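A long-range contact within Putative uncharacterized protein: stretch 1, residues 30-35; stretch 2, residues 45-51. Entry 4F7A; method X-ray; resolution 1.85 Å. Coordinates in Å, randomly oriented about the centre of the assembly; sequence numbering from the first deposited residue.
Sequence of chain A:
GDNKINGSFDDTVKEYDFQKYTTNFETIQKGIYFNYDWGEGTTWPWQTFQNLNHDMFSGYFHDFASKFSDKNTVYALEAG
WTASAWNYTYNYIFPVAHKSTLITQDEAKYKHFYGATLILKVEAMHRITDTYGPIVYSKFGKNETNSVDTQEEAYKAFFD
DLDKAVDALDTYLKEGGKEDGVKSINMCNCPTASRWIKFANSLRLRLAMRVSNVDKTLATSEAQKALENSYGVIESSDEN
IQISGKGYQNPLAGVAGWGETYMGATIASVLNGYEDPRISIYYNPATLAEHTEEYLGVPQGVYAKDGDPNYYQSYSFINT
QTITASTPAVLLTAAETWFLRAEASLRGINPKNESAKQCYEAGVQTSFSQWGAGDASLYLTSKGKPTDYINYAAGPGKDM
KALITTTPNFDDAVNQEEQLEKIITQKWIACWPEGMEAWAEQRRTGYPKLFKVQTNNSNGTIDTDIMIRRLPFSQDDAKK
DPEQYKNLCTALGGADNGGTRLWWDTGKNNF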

# COMPACT_ATOMS: atom_id res chain seq x y z
N LYS A 30 8.76 -1.46 12.95
CA LYS A 30 9.81 -0.97 12.05
C LYS A 30 9.88 -1.76 10.75
O LYS A 30 10.48 -1.31 9.78
CB LYS A 30 11.17 -1.03 12.73
CG LYS A 30 11.30 -0.04 13.87
CD LYS A 30 12.72 -0.03 14.44
CE LYS A 30 12.87 1.07 15.49
NZ LYS A 30 14.17 1.04 16.22
N GLY A 31 9.28 -2.94 10.74
CA GLY A 31 9.45 -3.88 9.65
C GLY A 31 8.31 -3.92 8.64
O GLY A 31 8.37 -4.68 7.68
N ILE A 32 7.27 -3.12 8.84
CA ILE A 32 6.12 -3.08 7.89
C ILE A 32 6.50 -2.25 6.63
O ILE A 32 6.64 -2.81 5.55
CB ILE A 32 4.84 -2.55 8.56
CG1 ILE A 32 4.41 -3.48 9.71
CG2 ILE A 32 3.69 -2.37 7.51
CD1 ILE A 32 3.41 -2.82 10.72
N TYR A 33 6.63 -0.92 6.79
CA TYR A 33 7.28 -0.01 5.79
C TYR A 33 8.74 -0.08 6.16
O TYR A 33 9.28 0.73 6.96
CB TYR A 33 6.75 1.39 5.95
CG TYR A 33 6.99 2.40 4.83
CD1 TYR A 33 6.25 2.37 3.64
CD2 TYR A 33 7.85 3.46 5.02
CE1 TYR A 33 6.41 3.34 2.67
CE2 TYR A 33 8.01 4.43 4.06
CZ TYR A 33 7.28 4.37 2.89
OH TYR A 33 7.45 5.36 1.95
N PHE A 34 9.35 -1.13 5.61
CA PHE A 34 10.50 -1.77 6.23
C PHE A 34 11.66 -0.83 6.38
O PHE A 34 12.15 -0.29 5.40
CB PHE A 34 10.92 -2.98 5.38
CG PHE A 34 12.01 -3.80 5.99
CD1 PHE A 34 13.34 -3.43 5.83
CD2 PHE A 34 11.71 -4.94 6.71
CE1 PHE A 34 14.35 -4.17 6.39
CE2 PHE A 34 12.73 -5.69 7.28
CZ PHE A 34 14.04 -5.32 7.12
N ASN A 35 12.11 -0.63 7.61
CA ASN A 35 13.40 0.04 7.83
C ASN A 35 14.04 -0.42 9.12
O ASN A 35 14.56 0.37 9.92
CB ASN A 35 13.26 1.55 7.75
CG ASN A 35 14.52 2.23 7.23
OD1 ASN A 35 15.30 1.62 6.47
ND2 ASN A 35 14.72 3.50 7.61
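Stretch 2 (45-51) PWQTFQN

Stretch 2 is helical and packs against stretch 1, which forms no regular helix or strand. The helix begins earlier in the chain and widens to a pi-type turn at 47-51. Phe 49 N bonds to Pro 45 O at 2.9 Å, and Gln 50 N to Trp 46 O at 3.0 Å. The backbones come closest at Phe 34 and Trp 46, whose CA atoms are 5.6 Å apart. No direct hydrogen bond joins the stretches, so the contact rests mainly on rings and apolar atoms. Together they bury 389 Å².

Lys 30 does not touch the helix, but its O accepts a hydrogen bond from Asn 35 N at 2.8 Å. This bond links the two ends of stretch 1. Gly 31 and Ile 32 meet the Phe 49 ring through their carbonyls: Gly 31 O lies 4.4 Å from Phe 49 CZ, and Ile 32 O lies 3.9 Å from Phe 49 CE1. The Ile 32 CA-to-CB bond points away.

The Tyr 33 CA-to-CB bond points sideways to the helix, yet its ring reaches it. The edge of Trp 46 faces the Tyr 33 ring, with planes at 50°. Tyr 33 OH is 3.4 Å from Trp 46 CZ2. Tyr 33 CD1 is 3.6 Å from Gln 50 OE1.

Phe 34 points toward the helix and has the largest covered area. Its CB sits over the face of the Phe 49 ring, 3.6 Å from Phe 49 CD2, in a CH-pi contact. The two phenyl rings are near parallel but slid apart, and barely overlap. Phe 34 CE1 reaches Pro 45 CB at 3.9 Å, while Phe 34 O lies 3.1 Å from Trp 46 CB.

At Asn 35 a water bridges the stretches. It donates to Asn 35 OD1 and accepts from Trp 46 N.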

# COMPACT_ATOMS: atom_id res chain seq x y z
N PRO A 45 17.85 -1.66 2.18
CA PRO A 45 16.88 -2.78 2.02
C PRO A 45 15.50 -2.34 1.57
O PRO A 45 14.92 -2.95 0.66
CB PRO A 45 16.83 -3.40 3.43
CG PRO A 45 18.17 -3.05 4.00
CD PRO A 45 18.36 -1.62 3.55
N TRP A 46 15.00 -1.25 2.14
CA TRP A 46 13.69 -0.74 1.77
C TRP A 46 13.64 -0.38 0.28
O TRP A 46 12.60 -0.53 -0.36
CB TRP A 46 13.30 0.47 2.63
CG TRP A 46 11.97 1.00 2.28
CD1 TRP A 46 10.76 0.53 2.71
CD2 TRP A 46 11.68 2.07 1.36
NE1 TRP A 46 9.75 1.25 2.16
CE2 TRP A 46 10.27 2.21 1.32
CE3 TRP A 46 12.46 2.95 0.62
CZ2 TRP A 46 9.63 3.17 0.53
CZ3 TRP A 46 11.82 3.94 -0.16
CH2 TRP A 46 10.42 4.01 -0.21
N GLN A 47 14.77 0.07 -0.28
CA GLN A 47 14.78 0.50 -1.66
C GLN A 47 14.33 -0.62 -2.60
O GLN A 47 13.56 -0.37 -3.52
CB GLN A 47 16.14 1.06 -2.08
CG GLN A 47 16.15 1.57 -3.55
CD GLN A 47 17.55 1.98 -4.02
OE1 GLN A 47 18.54 1.35 -3.64
NE2 GLN A 47 17.63 3.01 -4.86
N THR A 48 14.78 -1.85 -2.34
CA THR A 48 14.31 -3.02 -3.14
C THR A 48 13.05 -3.70 -2.60
O THR A 48 12.30 -4.31 -3.36
CB THR A 48 15.43 -4.09 -3.32
OG1 THR A 48 15.74 -4.70 -2.06
CG2 THR A 48 16.71 -3.45 -3.91
N PHE A 49 12.81 -3.60 -1.29
CA PHE A 49 11.55 -4.06 -0.67
C PHE A 49 10.35 -3.48 -1.41
O PHE A 49 9.48 -4.20 -1.90
CB PHE A 49 11.53 -3.63 0.82
CG PHE A 49 10.45 -4.28 1.68
CD1 PHE A 49 9.13 -3.88 1.61
CD2 PHE A 49 10.78 -5.24 2.62
CE1 PHE A 49 8.16 -4.48 2.43
CE2 PHE A 49 9.84 -5.81 3.44
CZ PHE A 49 8.53 -5.45 3.34
N GLN A 50 10.37 -2.16 -1.55
CA GLN A 50 9.24 -1.44 -2.08
C GLN A 50 9.52 -0.38 -3.14
O GLN A 50 8.72 -0.22 -4.07
CB GLN A 50 8.51 -0.85 -0.87
CG GLN A 50 7.60 0.26 -1.11
CD GLN A 50 6.59 0.46 0.02
OE1 GLN A 50 6.66 -0.15 1.12
NE2 GLN A 50 5.66 1.33 -0.24
N ASN A 51 10.59 0.40 -3.00
CA ASN A 51 10.71 1.60 -3.84
C ASN A 51 10.92 1.29 -5.31
O ASN A 51 10.33 1.96 -6.18
CB ASN A 51 11.80 2.55 -3.35
CG ASN A 51 11.66 3.94 -3.92
OD1 ASN A 51 12.60 4.45 -4.52
ND2 ASN A 51 10.46 4.57 -3.74
O HOH W 1 15.61 -0.75 5.04